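Local coordinates for protein Alpha/beta hydrolase (Legionella pneumophila subsp. pneumophila str. Philadelphia 1, PDB 4EZI) that is of unknown function but adopts the alpha/beta-hydrolase fold and may act as a lipase on triacylglycerols, at residues Leu126-Tyr131 and Phe226-Thr231; Arg217-Leu222 and Ala267-Pro272; Ser234-Phe239 and Lys287-Thr292; Glu241-Pro246 and Leu274-Lys279. All blocks are in the same frame, centred on the assembly; numbering follows the deposited sequence. Where two conformers were deposited one is given.

Interaction 1 of 4, residues Leu126-Tyr131 and Phe226-Thr231; sequences LTLHPY and FYSLQT
Leu128 and Ser228 carry this contact, which joins a loop of the alpha/beta-hydrolase core, between strand 112-116 and helix 134-154, to helix 218-233 of the helical region inserted after strand 193-197. From its CB, Leu128 sets CG anti to the backbone N (chi1 -177°), and the isobutyl group enters the groove between Tyr227 and Thr231, one turn apart on the helix. No atom of helix segment 226-231 lies within 4.2 Å of CB or CG; the two methyl tips do the touching. Leu128 CD1 lies 3.9 Å from Tyr227 CE2. Leu128 CD2 goes deeper, 3.6 Å from the same CE2, 3.7 Å from Ser228 CA, and 3.6 Å from Thr231 OG1.

Beside this apolar insertion runs one polar bond: Ser228 OG donates to His129 O at 2.7 Å, tilted only 16° from the carbonyl plane, which satisfies both buried oxygens. The loop continues to Tyr131, whose ring stacks on Tyr224 and whose hydroxyl bonds to Thr83, near but not touching the probable Ser-His-Asp triad; the loop thus passes close to the likely active site, and the helix packs against the loop. His129 bonds through NE2 to Glu170. On the helix, Thr231 OG1 donates to Tyr227 O at 2.7 Å, while Thr231 N reaches that oxygen from the opposite face of its carbonyl plane.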
# COMPACT_ATOMS: atom_id res chain seq x y z
N LEU A 126 8.53 16.39 -1.22
CA LEU A 126 7.22 16.81 -1.70
C LEU A 126 6.32 16.99 -0.49
O LEU A 126 6.37 16.21 0.47
CB LEU A 126 6.62 15.80 -2.68
CG LEU A 126 7.41 15.54 -3.95
CD1 LEU A 126 6.85 14.37 -4.76
CD2 LEU A 126 7.49 16.78 -4.82
N THR A 127 5.47 18.01 -0.54
CA THR A 127 4.72 18.43 0.63
C THR A 127 3.47 17.60 0.91
O THR A 127 2.93 17.67 1.98
CB THR A 127 4.35 19.92 0.55
OG1 THR A 127 3.56 20.14 -0.61
CG2 THR A 127 5.61 20.78 0.50
N LEU A 128 3.02 16.83 -0.08
CA LEU A 128 1.73 16.13 0.00
C LEU A 128 1.88 14.77 -0.66
O LEU A 128 2.43 14.66 -1.75
CB LEU A 128 0.66 16.94 -0.73
CG LEU A 128 -0.76 16.39 -0.68
CD1 LEU A 128 -1.28 16.25 0.74
CD2 LEU A 128 -1.64 17.33 -1.51
N HIS A 129 1.38 13.72 -0.02
CA HIS A 129 1.37 12.41 -0.64
C HIS A 129 0.42 12.39 -1.84
O HIS A 129 -0.71 12.81 -1.69
CB HIS A 129 0.90 11.41 0.42
CG HIS A 129 0.71 10.02 -0.09
ND1 HIS A 129 1.68 9.31 -0.74
CD2 HIS A 129 -0.40 9.24 -0.09
CE1 HIS A 129 1.17 8.15 -1.13
NE2 HIS A 129 -0.09 8.07 -0.73
N PRO A 130 0.88 11.88 -3.01
CA PRO A 130 -0.02 11.63 -4.15
C PRO A 130 -0.82 10.35 -3.89
O PRO A 130 -0.34 9.24 -4.07
CB PRO A 130 0.94 11.50 -5.36
CG PRO A 130 2.29 11.93 -4.83
CD PRO A 130 2.27 11.59 -3.38
N TYR A 131 -2.04 10.53 -3.42
CA TYR A 131 -2.81 9.49 -2.74
C TYR A 131 -3.60 8.66 -3.74
O TYR A 131 -4.41 9.17 -4.52
CB TYR A 131 -3.73 10.15 -1.73
CG TYR A 131 -4.57 9.21 -0.92
CD1 TYR A 131 -4.03 8.13 -0.22
CD2 TYR A 131 -5.93 9.38 -0.83
CE1 TYR A 131 -4.81 7.28 0.54
CE2 TYR A 131 -6.72 8.57 -0.06
CZ TYR A 131 -6.17 7.51 0.61
OH TYR A 131 -7.01 6.71 1.34
N PHE A 226 -9.14 13.80 -3.36
CA PHE A 226 -9.40 14.92 -4.25
C PHE A 226 -8.49 16.11 -3.98
O PHE A 226 -8.11 16.83 -4.90
CB PHE A 226 -10.89 15.29 -4.29
CG PHE A 226 -11.71 14.25 -5.00
CD1 PHE A 226 -11.61 14.09 -6.37
CD2 PHE A 226 -12.54 13.42 -4.30
CE1 PHE A 226 -12.35 13.11 -7.04
CE2 PHE A 226 -13.29 12.45 -4.96
CZ PHE A 226 -13.18 12.29 -6.32
N TYR A 227 -8.11 16.33 -2.71
CA TYR A 227 -7.15 17.40 -2.42
C TYR A 227 -5.82 17.12 -3.11
O TYR A 227 -5.22 17.99 -3.76
CB TYR A 227 -7.00 17.58 -0.90
CG TYR A 227 -5.95 18.58 -0.53
CD1 TYR A 227 -6.00 19.88 -1.00
CD2 TYR A 227 -4.88 18.23 0.26
CE1 TYR A 227 -5.01 20.81 -0.68
CE2 TYR A 227 -3.89 19.15 0.58
CZ TYR A 227 -3.95 20.44 0.10
OH TYR A 227 -2.97 21.36 0.41
N SER A 228 -5.34 15.88 -2.98
CA SER A 228 -4.07 15.49 -3.57
C SER A 228 -4.14 15.48 -5.10
O SER A 228 -3.21 15.92 -5.77
CB SER A 228 -3.68 14.11 -3.01
OG SER A 228 -2.45 13.69 -3.57
N LEU A 229 -5.23 14.96 -5.66
CA LEU A 229 -5.33 14.91 -7.11
C LEU A 229 -5.39 16.31 -7.72
O LEU A 229 -4.73 16.58 -8.72
CB LEU A 229 -6.50 14.04 -7.57
CG LEU A 229 -6.42 13.57 -9.02
CD1 LEU A 229 -5.24 12.59 -9.23
CD2 LEU A 229 -7.72 12.90 -9.42
N GLN A 230 -6.20 17.19 -7.14
CA GLN A 230 -6.27 18.55 -7.65
C GLN A 230 -4.92 19.25 -7.47
O GLN A 230 -4.49 20.00 -8.35
CB GLN A 230 -7.40 19.32 -6.96
CG GLN A 230 -7.49 20.79 -7.36
CD GLN A 230 -7.85 21.02 -8.82
OE1 GLN A 230 -8.28 20.11 -9.52
NE2 GLN A 230 -7.66 22.26 -9.29
N THR A 231 -4.25 19.03 -6.34
CA THR A 231 -2.92 19.62 -6.12
C THR A 231 -1.94 19.27 -7.22
O THR A 231 -1.28 20.15 -7.78
CB THR A 231 -2.34 19.21 -4.75
OG1 THR A 231 -3.14 19.78 -3.70
CG2 THR A 231 -0.88 19.63 -4.59

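Interaction 2 of 4, residues Arg217-Leu222 and Ala267-Pro272; sequences RATAYL and ALPQDP
Thr219, in the first turn of helix 218-233, turns its two branches to different parts of the loop 267-272, joining two pieces of the helical insertion of this alpha/beta hydrolase. The backbones come close, with the CA atoms of Thr219 and Pro272 4.5 Å apart. With chi1 at -55°, Thr219 OG1 stands beside the backbone N and anti to the carbonyl carbon. From there it donates to Pro269 O at 2.8 Å, with a C=O...donor angle of 148° and a tilt of 23° from the carbonyl plane. The other branch, CG2, is anti to the backbone N and packs obliquely on Leu268, 3.9 Å from its CB.

Pro272 meets Leu222 and Thr219 OG1, whereas Leu268 meets Ala220 and Thr219 CG2. Pro272 CG lies 3.4 Å from Thr219 OG1, and Pro272 CB meets Leu222 CD1 at 3.6 Å. Leu268 instead extends CD1 against the backbone of the helix, 3.8 Å from Ala220 CA. Pro272 N has no hydrogen to offer, which leaves its approach to Thr219 OG1 a matter of packing.

Behind Leu222, Met207, Val210 and Met211 of helix 203-212 cover the apolar side, while Ile275 touches both Thr219 and Pro269. Gln270 folds its amide back to bond with Pro216 O just ahead of the helix. A water completes the joint: it accepts from Thr219 N at 3.0 Å, an N-H of the helix's first turn, and donates to Gln270 O at 2.8 Å.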
# COMPACT_ATOMS: atom_id res chain seq x y z
N ARG A 217 -14.22 6.15 7.89
CA ARG A 217 -13.07 6.90 7.38
C ARG A 217 -13.30 7.47 5.99
O ARG A 217 -12.41 8.07 5.41
CB ARG A 217 -11.85 5.96 7.38
CG ARG A 217 -11.34 5.64 8.81
CD ARG A 217 -10.60 4.32 8.89
NE ARG A 217 -11.47 3.17 8.70
CZ ARG A 217 -12.14 2.57 9.67
NH1 ARG A 217 -12.00 2.94 10.93
NH2 ARG A 217 -12.93 1.55 9.35
N ALA A 218 -14.50 7.28 5.45
CA ALA A 218 -14.79 7.62 4.05
C ALA A 218 -14.54 9.07 3.72
O ALA A 218 -13.90 9.38 2.73
CB ALA A 218 -16.24 7.26 3.72
N THR A 219 -15.04 9.98 4.56
CA THR A 219 -14.86 11.39 4.27
C THR A 219 -13.37 11.75 4.22
O THR A 219 -12.93 12.50 3.36
CB THR A 219 -15.59 12.26 5.29
OG1 THR A 219 -16.95 11.84 5.31
CG2 THR A 219 -15.50 13.74 4.91
N ALA A 220 -12.61 11.24 5.19
CA ALA A 220 -11.16 11.49 5.22
C ALA A 220 -10.49 10.97 3.96
O ALA A 220 -9.64 11.64 3.38
CB ALA A 220 -10.54 10.91 6.48
N TYR A 221 -10.82 9.75 3.53
CA TYR A 221 -10.23 9.21 2.32
C TYR A 221 -10.52 10.12 1.12
O TYR A 221 -9.66 10.37 0.27
CB TYR A 221 -10.77 7.82 2.01
CG TYR A 221 -10.48 6.70 2.99
CD1 TYR A 221 -9.27 6.61 3.66
CD2 TYR A 221 -11.40 5.70 3.18
CE1 TYR A 221 -8.99 5.52 4.49
CE2 TYR A 221 -11.13 4.61 4.00
CZ TYR A 221 -9.92 4.55 4.67
OH TYR A 221 -9.63 3.47 5.48
N LEU A 222 -11.78 10.53 0.97
CA LEU A 222 -12.17 11.32 -0.19
C LEU A 222 -11.56 12.71 -0.15
O LEU A 222 -11.16 13.24 -1.19
CB LEU A 222 -13.70 11.40 -0.31
CG LEU A 222 -14.35 10.06 -0.68
CD1 LEU A 222 -15.86 10.16 -0.50
CD2 LEU A 222 -14.01 9.60 -2.08
N ALA A 267 -12.65 16.21 12.85
CA ALA A 267 -12.88 17.51 12.20
C ALA A 267 -13.78 17.43 10.99
O ALA A 267 -14.28 18.46 10.56
CB ALA A 267 -11.54 18.14 11.81
N LEU A 268 -13.94 16.26 10.40
CA LEU A 268 -14.70 16.10 9.17
C LEU A 268 -16.03 15.43 9.47
O LEU A 268 -16.12 14.53 10.31
CB LEU A 268 -13.89 15.24 8.19
CG LEU A 268 -12.62 15.91 7.66
CD1 LEU A 268 -11.85 14.90 6.81
CD2 LEU A 268 -12.90 17.22 6.90
N PRO A 269 -17.06 15.79 8.71
CA PRO A 269 -18.34 15.09 8.88
C PRO A 269 -18.26 13.62 8.45
O PRO A 269 -17.45 13.26 7.62
CB PRO A 269 -19.29 15.86 7.97
CG PRO A 269 -18.43 16.44 6.93
CD PRO A 269 -17.10 16.73 7.58
N GLN A 270 -19.12 12.80 9.02
CA GLN A 270 -19.18 11.40 8.64
C GLN A 270 -19.79 11.17 7.25
O GLN A 270 -19.41 10.21 6.59
CB GLN A 270 -19.88 10.58 9.71
CG GLN A 270 -18.91 10.26 10.87
CD GLN A 270 -17.92 9.14 10.53
OE1 GLN A 270 -18.34 8.00 10.33
NE2 GLN A 270 -16.61 9.48 10.42
N ASP A 271 -20.68 12.06 6.82
CA ASP A 271 -21.27 12.00 5.48
C ASP A 271 -20.41 12.79 4.51
O ASP A 271 -20.37 14.02 4.60
CB ASP A 271 -22.69 12.58 5.51
CG ASP A 271 -23.37 12.56 4.15
OD1 ASP A 271 -22.78 12.11 3.14
OD2 ASP A 271 -24.57 12.98 4.09
N PRO A 272 -19.70 12.11 3.59
CA PRO A 272 -18.79 12.84 2.71
C PRO A 272 -19.47 13.85 1.84
O PRO A 272 -18.82 14.80 1.38
CB PRO A 272 -18.11 11.73 1.87
CG PRO A 272 -18.35 10.48 2.56
CD PRO A 272 -19.65 10.66 3.33
O HOH W 1 -16.87 9.03 6.80

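Interaction 3 of 4, residues Ser234-Phe239 and Lys287-Thr292; sequences SYWSGF and KTDRNT
Trp236 meets Asp289 and Asn291 by its edge and its face respectively, where the loop after helix 218-233 packs on an Asx turn that leads into helix 292-299. At the edge, Trp236 NE1 donates to Asp289 OD2 at 2.8 Å. The bond is nearly straight (162°), lies close to the indole plane and uses the syn lone pair of the carboxylate oxygen. Over one face, Asn291 ND2 sits 3.2 Å above the ring plane, offset toward the rim, with the amide standing almost upright on the indole (planes 80° apart). The same ND2 donates to Tyr235 O at 3.0 Å, bent to 138° and coming from above the carbonyl plane. Tyr235 CB packs beside it, 3.6 Å from Asn291 CG.

The second shell fixes these groups. Asp289 CG stands anti to the backbone N, on the side facing the indole. Asp289 OD1 takes the backbone N of Asn291 at 2.8 Å, which closes the Asx turn, and also accepts a weak bond from ND2; one carboxylate therefore orients the indole and the asparagine together. Arg290 lays its guanidinium with one face toward Trp236 CD1, NH2 lying 3.6 Å from Trp236 CA, and pairs through NH1 with Glu241, which also accepts from Ser237 OG. Farther out, Phe280 meets the indole edge-to-face and Leu229 touches both Tyr235 and Trp236.

A type I beta turn from Asp289 to Thr292 carries the chain into the helix, and at its close Thr292 OG1 donates back to Asp289 O at 2.7 Å, sharing that oxygen with Thr292 N.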
# COMPACT_ATOMS: atom_id res chain seq x y z
N SER A 234 -4.58 19.28 -11.18
CA SER A 234 -5.46 20.39 -11.52
C SER A 234 -6.51 20.03 -12.57
O SER A 234 -6.76 20.78 -13.52
CB SER A 234 -4.65 21.62 -11.95
OG SER A 234 -5.48 22.77 -11.88
N TYR A 235 -7.17 18.90 -12.37
CA TYR A 235 -8.22 18.48 -13.30
C TYR A 235 -9.48 19.34 -13.21
O TYR A 235 -10.26 19.37 -14.16
CB TYR A 235 -8.59 17.01 -13.10
CG TYR A 235 -7.52 16.00 -13.43
CD1 TYR A 235 -6.70 16.13 -14.57
CD2 TYR A 235 -7.31 14.89 -12.63
CE1 TYR A 235 -5.73 15.17 -14.90
CE2 TYR A 235 -6.34 13.93 -12.93
CZ TYR A 235 -5.55 14.09 -14.06
OH TYR A 235 -4.58 13.17 -14.36
N TRP A 236 -9.67 20.02 -12.08
CA TRP A 236 -10.82 20.90 -11.88
C TRP A 236 -10.34 22.36 -11.85
O TRP A 236 -9.14 22.64 -11.87
CB TRP A 236 -11.59 20.51 -10.60
CG TRP A 236 -12.17 19.12 -10.75
CD1 TRP A 236 -13.37 18.80 -11.34
CD2 TRP A 236 -11.56 17.87 -10.40
NE1 TRP A 236 -13.54 17.45 -11.37
CE2 TRP A 236 -12.44 16.85 -10.80
CE3 TRP A 236 -10.35 17.52 -9.78
CZ2 TRP A 236 -12.17 15.50 -10.58
CZ3 TRP A 236 -10.09 16.19 -9.55
CH2 TRP A 236 -10.99 15.19 -9.96
N SER A 237 -11.29 23.29 -11.82
CA SER A 237 -10.94 24.71 -11.93
C SER A 237 -10.18 25.20 -10.72
O SER A 237 -9.35 26.09 -10.81
CB SER A 237 -12.17 25.57 -12.19
OG SER A 237 -13.15 25.38 -11.19
N GLY A 238 -10.49 24.64 -9.55
CA GLY A 238 -9.86 25.00 -8.31
C GLY A 238 -10.47 24.18 -7.18
O GLY A 238 -11.41 23.42 -7.39
N PHE A 239 -9.97 24.40 -5.97
CA PHE A 239 -10.42 23.64 -4.84
C PHE A 239 -11.86 23.97 -4.47
O PHE A 239 -12.52 23.15 -3.83
CB PHE A 239 -9.50 23.84 -3.64
CG PHE A 239 -8.10 23.29 -3.84
CD1 PHE A 239 -7.86 21.94 -3.85
CD2 PHE A 239 -7.04 24.14 -4.02
CE1 PHE A 239 -6.59 21.45 -4.03
CE2 PHE A 239 -5.74 23.65 -4.19
CZ PHE A 239 -5.53 22.31 -4.21
N LYS A 287 -20.55 9.48 -13.19
CA LYS A 287 -19.56 9.41 -14.25
C LYS A 287 -19.85 10.49 -15.26
O LYS A 287 -19.49 10.36 -16.45
CB LYS A 287 -19.53 8.02 -14.89
CG LYS A 287 -20.77 7.18 -14.57
CD LYS A 287 -21.03 7.17 -13.08
CE LYS A 287 -22.12 6.21 -12.65
NZ LYS A 287 -23.44 6.50 -13.26
N THR A 288 -20.47 11.58 -14.79
CA THR A 288 -20.57 12.67 -15.73
C THR A 288 -19.54 13.78 -15.45
O THR A 288 -19.45 14.74 -16.21
CB THR A 288 -21.97 13.25 -15.72
OG1 THR A 288 -22.31 13.62 -14.38
CG2 THR A 288 -22.97 12.23 -16.26
N ASP A 289 -18.68 13.60 -14.45
CA ASP A 289 -17.58 14.52 -14.26
C ASP A 289 -16.79 14.56 -15.54
O ASP A 289 -16.57 13.52 -16.18
CB ASP A 289 -16.70 14.08 -13.10
CG ASP A 289 -15.60 15.06 -12.79
OD1 ASP A 289 -14.54 15.02 -13.47
OD2 ASP A 289 -15.80 15.89 -11.88
N ARG A 290 -16.39 15.75 -15.96
CA ARG A 290 -15.67 15.91 -17.23
C ARG A 290 -14.34 15.18 -17.28
O ARG A 290 -13.80 14.97 -18.37
CB ARG A 290 -15.48 17.39 -17.56
CG ARG A 290 -14.58 18.12 -16.59
CD ARG A 290 -14.66 19.59 -16.85
NE ARG A 290 -13.87 20.43 -15.95
CZ ARG A 290 -14.28 20.91 -14.77
NH1 ARG A 290 -15.42 20.51 -14.24
NH2 ARG A 290 -13.51 21.77 -14.11
N ASN A 291 -13.83 14.77 -16.12
CA ASN A 291 -12.55 14.05 -16.02
C ASN A 291 -12.71 12.54 -15.85
O ASN A 291 -11.73 11.85 -15.55
CB ASN A 291 -11.75 14.63 -14.86
CG ASN A 291 -11.47 16.09 -15.07
OD1 ASN A 291 -10.74 16.45 -16.00
ND2 ASN A 291 -12.05 16.95 -14.23
N THR A 292 -13.92 12.03 -16.04
CA THR A 292 -14.16 10.64 -15.75
C THR A 292 -13.19 9.69 -16.48
O THR A 292 -12.73 8.72 -15.88
CB THR A 292 -15.63 10.30 -16.03
OG1 THR A 292 -16.48 11.03 -15.12
CG2 THR A 292 -15.89 8.83 -15.84
O HOH W 2 -9.72 18.82 -16.92

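Interaction 4 of 4, residues Glu241-Pro246 and Leu274-Lys279; sequences EIFAPP and LIFQPK
Ile242 O is approached by two groups of the facing segment: Gln277 N donates to it at 2.9 Å (155°), and Phe276 CA adds a CA-H...O contact at 3.3 Å. The pattern is mirrored at Ile275 O, which accepts from Ala244 N at 2.9 Å (145°) and meets Phe243 CA at 3.2 Å. Together these bonds define a single antiparallel beta bridge, with Phe243 and Phe276 as its non-hydrogen-bonded pair, within the otherwise helical insertion of the hydrolase.

Both phenylalanines set CG anti to the carbonyl carbon, and their rings run alongside one another in the same direction, 20° from parallel but with centroids 5.6 Å apart and little face-to-face overlap. They touch through Phe243 CE1 and Phe276 CE1, 3.6 Å apart. Ile242 CG2 covers the centre of one face of the Phe243 ring, and Ile275 CG1 lies over the Phe276 ring, offset toward its rim. Leu222 of helix 218-233 touches Phe276 beyond.

At the outer side, a water donates to Phe243 O at 2.7 Å and accepts from Gln277 NE2. Ile242 O and Ile275 O are thus each met by an N-H and a CA-H, while the rings and the two isoleucines pack together in the buried interior.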
# COMPACT_ATOMS: atom_id res chain seq x y z
N GLU A 241 -14.39 24.51 -6.49
CA GLU A 241 -15.31 23.74 -7.32
C GLU A 241 -15.60 22.39 -6.63
O GLU A 241 -16.70 21.86 -6.73
CB GLU A 241 -14.71 23.49 -8.71
CG GLU A 241 -15.61 22.62 -9.56
CD GLU A 241 -15.15 22.33 -10.99
OE1 GLU A 241 -14.17 22.94 -11.48
OE2 GLU A 241 -15.84 21.49 -11.64
N ILE A 242 -14.58 21.84 -5.96
CA ILE A 242 -14.64 20.52 -5.35
C ILE A 242 -15.27 20.59 -3.97
O ILE A 242 -16.29 19.93 -3.69
CB ILE A 242 -13.21 19.92 -5.27
CG1 ILE A 242 -12.57 19.82 -6.66
CG2 ILE A 242 -13.25 18.58 -4.58
CD1 ILE A 242 -11.13 19.46 -6.62
N PHE A 243 -14.68 21.39 -3.08
CA PHE A 243 -14.98 21.36 -1.65
C PHE A 243 -15.85 22.53 -1.24
O PHE A 243 -15.54 23.69 -1.52
CB PHE A 243 -13.68 21.40 -0.83
CG PHE A 243 -12.81 20.19 -1.02
CD1 PHE A 243 -13.27 18.92 -0.68
CD2 PHE A 243 -11.52 20.33 -1.47
CE1 PHE A 243 -12.45 17.81 -0.84
CE2 PHE A 243 -10.71 19.23 -1.65
CZ PHE A 243 -11.16 17.97 -1.29
N ALA A 244 -16.93 22.22 -0.53
CA ALA A 244 -17.82 23.21 0.07
C ALA A 244 -17.14 23.88 1.26
O ALA A 244 -16.33 23.27 1.95
CB ALA A 244 -19.10 22.55 0.53
N PRO A 245 -17.48 25.14 1.53
CA PRO A 245 -16.87 25.83 2.65
C PRO A 245 -17.40 25.26 3.97
O PRO A 245 -18.57 24.87 4.05
CB PRO A 245 -17.28 27.29 2.46
CG PRO A 245 -18.59 27.18 1.73
CD PRO A 245 -18.43 26.02 0.80
N PRO A 246 -16.58 25.29 5.03
CA PRO A 246 -15.19 25.76 5.07
C PRO A 246 -14.15 24.67 4.76
O PRO A 246 -12.97 24.87 4.99
CB PRO A 246 -15.05 26.20 6.52
CG PRO A 246 -15.84 25.11 7.26
CD PRO A 246 -17.04 24.83 6.36
N LEU A 274 -21.20 16.18 2.59
CA LEU A 274 -21.19 17.50 3.23
C LEU A 274 -19.89 18.26 2.95
O LEU A 274 -19.88 19.49 3.08
CB LEU A 274 -21.43 17.37 4.74
CG LEU A 274 -22.84 16.99 5.15
CD1 LEU A 274 -22.87 16.62 6.61
CD2 LEU A 274 -23.81 18.12 4.81
N ILE A 275 -18.82 17.59 2.53
CA ILE A 275 -17.58 18.33 2.22
C ILE A 275 -17.49 18.80 0.78
O ILE A 275 -16.58 19.53 0.44
CB ILE A 275 -16.29 17.57 2.61
CG1 ILE A 275 -15.99 16.37 1.70
CG2 ILE A 275 -16.33 17.25 4.13
CD1 ILE A 275 -14.57 15.83 1.85
N PHE A 276 -18.43 18.37 -0.07
CA PHE A 276 -18.34 18.67 -1.50
C PHE A 276 -19.41 19.62 -1.95
O PHE A 276 -20.54 19.60 -1.46
CB PHE A 276 -18.49 17.37 -2.33
CG PHE A 276 -17.33 16.42 -2.16
CD1 PHE A 276 -16.09 16.74 -2.65
CD2 PHE A 276 -17.50 15.20 -1.49
CE1 PHE A 276 -15.02 15.89 -2.49
CE2 PHE A 276 -16.43 14.37 -1.32
CZ PHE A 276 -15.19 14.68 -1.81
N GLN A 277 -19.10 20.39 -2.98
CA GLN A 277 -20.17 21.05 -3.73
C GLN A 277 -21.05 19.98 -4.37
O GLN A 277 -20.54 19.02 -4.92
CB GLN A 277 -19.61 21.95 -4.82
CG GLN A 277 -19.07 23.28 -4.27
CD GLN A 277 -20.18 24.12 -3.59
OE1 GLN A 277 -21.36 23.95 -3.92
NE2 GLN A 277 -19.81 25.01 -2.68
N PRO A 278 -22.39 20.14 -4.33
CA PRO A 278 -23.24 19.09 -4.90
C PRO A 278 -23.03 18.82 -6.39
O PRO A 278 -23.11 17.68 -6.81
CB PRO A 278 -24.65 19.61 -4.63
CG PRO A 278 -24.54 20.42 -3.42
CD PRO A 278 -23.17 21.06 -3.48
N LYS A 279 -22.76 19.85 -7.16
CA LYS A 279 -22.52 19.61 -8.55
C LYS A 279 -21.38 18.58 -8.69
O LYS A 279 -21.57 17.56 -9.33
CB LYS A 279 -22.22 20.90 -9.28
CG LYS A 279 -22.03 20.67 -10.76
CD LYS A 279 -21.75 21.98 -11.45
CE LYS A 279 -21.05 21.84 -12.80
NZ LYS A 279 -21.73 20.94 -13.76
O HOH W 3 -17.03 25.65 -2.54

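In the fold
All four contacts involve the largely helical stretch between strands 193-197 and 310-314 of the central sheet. Interaction 1 ties it to the hydrolase core; the others hold it together internally. Helix 218-233 supplies one segment each to interactions 1 and 2, whose centres are about 16 Å apart. Along the chain interaction 1 closes before 3 and 4 open, interaction 4 lies within the span of 3, and interaction 2 crosses both. Interaction 4 touches the other three, its centre about 12 Å from that of interaction 2, where Thr219 packs on Ile275, and about 13 Å from that of 3, through the Arg290-Glu241 salt bridge. The insertion probably forms a lid-like region beside the active site.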